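Side-chain contact in solute Binding Protein, BlMnBP1 in complex with mannotriose (PDB 6FUV), which binds beta-manno-oligosaccharides such as mannotriose and probably delivers them to an ABC transporter for uptake: residues K405-I409 and D410-G414. Numbering follows the deposited sequence.
Sequences KTKTI and DQIMG
Thr-408 and Gln-411, three residues apart, make a local side-chain contact at the start of the chain's last helix, 409-426, where the short loop after helix 393-404 ends. The Thr-408 hydroxyl, turned between its own N and carbonyl carbon (chi1 66°), accepts a nearly straight bond from Gln-411 N, 3.0 Å from OG1. In return the Gln-411 side chain, extended beyond CG, reaches back and its OE1 accepts a hydrogen bond from Thr-408 N (3.2 Å), straight at the hydrogen but coming from above the amide carbonyl plane. This reciprocal pair is a capping box, with Thr-408 as N-cap, and it gives partners to the N-H of the cap residue and to that of Gln-411 in the first turn. Helical bonding begins at once: Ile-412 N donates to Thr-408 O (3.2 Å) and Met-413 N to Ile-409 O (2.9 Å). The aliphatic part of Lys-407 passes beside the Gln-411 amide, CG 3.5 Å from NE2, while the Lys-407 ammonium group forms a salt bridge with Glu-415. On the buried side, Ile-409 sends CG1 anti to its backbone N (chi1 -170°), 4.2 Å from Met-413 CG, and packs on Tyr-225 and Tyr-232 of helix 223-236. With an alanine here, Met-413 and the two tyrosines would probably lose a shared apolar partner, opening a gap between the start of helix 409-426 and helix 223-236. Asp-410 OD1 is hydrogen-bonded to the Tyr-225 hydroxyl.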
ATOM      1  N   LYS A 405     -20.871  18.366  -9.003  1.00 30.03           N
ATOM      2  CA  LYS A 405     -22.256  17.950  -8.836  1.00 30.58           C
ATOM      3  C   LYS A 405     -22.864  17.435 -10.131  1.00 35.48           C
ATOM      4  O   LYS A 405     -24.069  17.592 -10.357  1.00 33.17           O
ATOM      5  CB  LYS A 405     -23.091  19.109  -8.285  1.00 35.25           C
ATOM      6  CG  LYS A 405     -22.442  19.808  -7.095  1.00 39.48           C
ATOM      7  CD  LYS A 405     -22.834  21.271  -6.998  1.00 43.32           C
ATOM      8  CE  LYS A 405     -22.061  21.965  -5.857  1.00 38.07           C
ATOM      9  NZ  LYS A 405     -22.232  23.449  -5.907  1.00 55.32           N
ATOM     10  N   THR A 406     -22.048  16.816 -10.980  1.00 27.44           N
ATOM     11  CA  THR A 406     -22.551  16.246 -12.219  1.00 24.36           C
ATOM     12  C   THR A 406     -23.090  14.842 -12.050  1.00 30.32           C
ATOM     13  O   THR A 406     -23.825  14.363 -12.919  1.00 33.64           O
ATOM     14  CB  THR A 406     -21.434  16.199 -13.257  1.00 30.25           C
ATOM     15  OG1 THR A 406     -20.363  15.392 -12.758  1.00 32.93           O
ATOM     16  CG2 THR A 406     -20.887  17.588 -13.544  1.00 22.21           C
ATOM     17  N   LYS A 407     -22.726  14.168 -10.967  1.00 24.65           N
ATOM     18  CA  LYS A 407     -23.159  12.800 -10.733  1.00 29.62           C
ATOM     19  C   LYS A 407     -23.238  12.562  -9.234  1.00 26.24           C
ATOM     20  O   LYS A 407     -22.403  13.076  -8.486  1.00 16.78           O
ATOM     21  CB  LYS A 407     -22.181  11.784 -11.344  1.00 27.79           C
ATOM     22  CG  LYS A 407     -22.278  11.530 -12.776  1.00 26.46           C
ATOM     23  CD  LYS A 407     -21.230  10.482 -13.179  1.00 33.28           C
ATOM     24  CE  LYS A 407     -21.183  10.267 -14.684  1.00 38.35           C
ATOM     25  NZ  LYS A 407     -19.976   9.445 -15.060  1.00 43.58           N
ATOM     26  N   THR A 408     -24.212  11.751  -8.816  1.00 22.44           N
ATOM     27  CA  THR A 408     -24.284  11.225  -7.467  1.00 24.68           C
ATOM     28  C   THR A 408     -23.278  10.081  -7.283  1.00 22.36           C
ATOM     29  O   THR A 408     -22.826   9.457  -8.240  1.00 21.62           O
ATOM     30  CB  THR A 408     -25.687  10.708  -7.191  1.00 34.99           C
ATOM     31  OG1 THR A 408     -25.942   9.579  -8.036  1.00 26.41           O
ATOM     32  CG2 THR A 408     -26.736  11.813  -7.425  1.00 22.04           C
ATOM     33  N   ILE A 409     -22.948   9.782  -6.023  1.00 18.53           N
ATOM     34  CA  ILE A 409     -22.098   8.616  -5.765  1.00 24.40           C
ATOM     35  C   ILE A 409     -22.753   7.331  -6.251  1.00 21.77           C
ATOM     36  O   ILE A 409     -22.074   6.415  -6.730  1.00 19.20           O
ATOM     37  CB  ILE A 409     -21.742   8.499  -4.277  1.00 24.78           C
ATOM     38  CG1 ILE A 409     -20.666   7.429  -4.102  1.00 24.81           C
ATOM     39  CG2 ILE A 409     -22.958   8.167  -3.428  1.00 20.57           C
ATOM     40  CD1 ILE A 409     -19.400   7.731  -4.716  1.00 22.88           C
ATOM     41  N   ASP A 410     -24.081   7.248  -6.168  1.00 26.78           N
ATOM     42  CA  ASP A 410     -24.774   6.066  -6.661  1.00 22.34           C
ATOM     43  C   ASP A 410     -24.638   5.908  -8.179  1.00 27.10           C
ATOM     44  O   ASP A 410     -24.412   4.805  -8.678  1.00 25.60           O
ATOM     45  CB  ASP A 410     -26.240   6.153  -6.251  1.00 28.65           C
ATOM     46  CG  ASP A 410     -26.419   6.577  -4.788  1.00 28.41           C
ATOM     47  OD1 ASP A 410     -26.070   5.822  -3.863  1.00 26.57           O
ATOM     48  OD2 ASP A 410     -26.882   7.719  -4.579  1.00 43.44           O
ATOM     49  N   GLN A 411     -24.794   6.982  -8.938  1.00 20.29           N
ATOM     50  CA  GLN A 411     -24.559   6.883 -10.376  1.00 21.22           C
ATOM     51  C   GLN A 411     -23.163   6.343 -10.676  1.00 20.00           C
ATOM     52  O   GLN A 411     -22.995   5.513 -11.585  1.00 25.99           O
ATOM     53  CB  GLN A 411     -24.715   8.254 -11.033  1.00 29.35           C
ATOM     54  CG  GLN A 411     -26.117   8.791 -11.129  1.00 36.37           C
ATOM     55  CD  GLN A 411     -26.150  10.243 -11.566  1.00 35.26           C
ATOM     56  OE1 GLN A 411     -26.590  11.094 -10.797  1.00 30.23           O
ATOM     57  NE2 GLN A 411     -25.668  10.539 -12.799  1.00 36.17           N
ATOM     58  N   ILE A 412     -22.153   6.837  -9.952  1.00 16.83           N
ATOM     59  CA  ILE A 412     -20.787   6.410 -10.189  1.00 19.09           C
ATOM     60  C   ILE A 412     -20.631   4.935  -9.850  1.00 24.96           C
ATOM     61  O   ILE A 412     -20.000   4.183 -10.601  1.00 24.03           O
ATOM     62  CB  ILE A 412     -19.811   7.286  -9.388  1.00 12.82           C
ATOM     63  CG1 ILE A 412     -19.950   8.756  -9.772  1.00 24.06           C
ATOM     64  CG2 ILE A 412     -18.401   6.877  -9.678  1.00 16.27           C
ATOM     65  CD1 ILE A 412     -19.178   9.763  -8.908  1.00 16.32           C
ATOM     66  N   MET A 413     -21.205   4.488  -8.714  1.00 21.43           N
ATOM     67  CA  MET A 413     -20.989   3.106  -8.317  1.00 24.16           C
ATOM     68  C   MET A 413     -21.793   2.200  -9.234  1.00 25.11           C
ATOM     69  O   MET A 413     -21.366   1.095  -9.555  1.00 22.81           O
ATOM     70  CB  MET A 413     -21.341   2.885  -6.845  1.00 18.36           C
ATOM     71  CG  MET A 413     -20.493   3.654  -5.833  1.00 18.74           C
ATOM     72  SD  MET A 413     -18.779   3.126  -5.743  1.00 17.67           S
ATOM     73  CE  MET A 413     -17.882   4.205  -6.876  1.00 22.21           C
ATOM     74  N   GLY A 414     -22.942   2.665  -9.713  1.00 25.36           N
ATOM     75  CA  GLY A 414     -23.681   1.870 -10.673  1.00 25.10           C
ATOM     76  C   GLY A 414     -22.904   1.711 -11.961  1.00 25.57           C
ATOM     77  O   GLY A 414     -22.886   0.635 -12.568  1.00 21.10           O
TER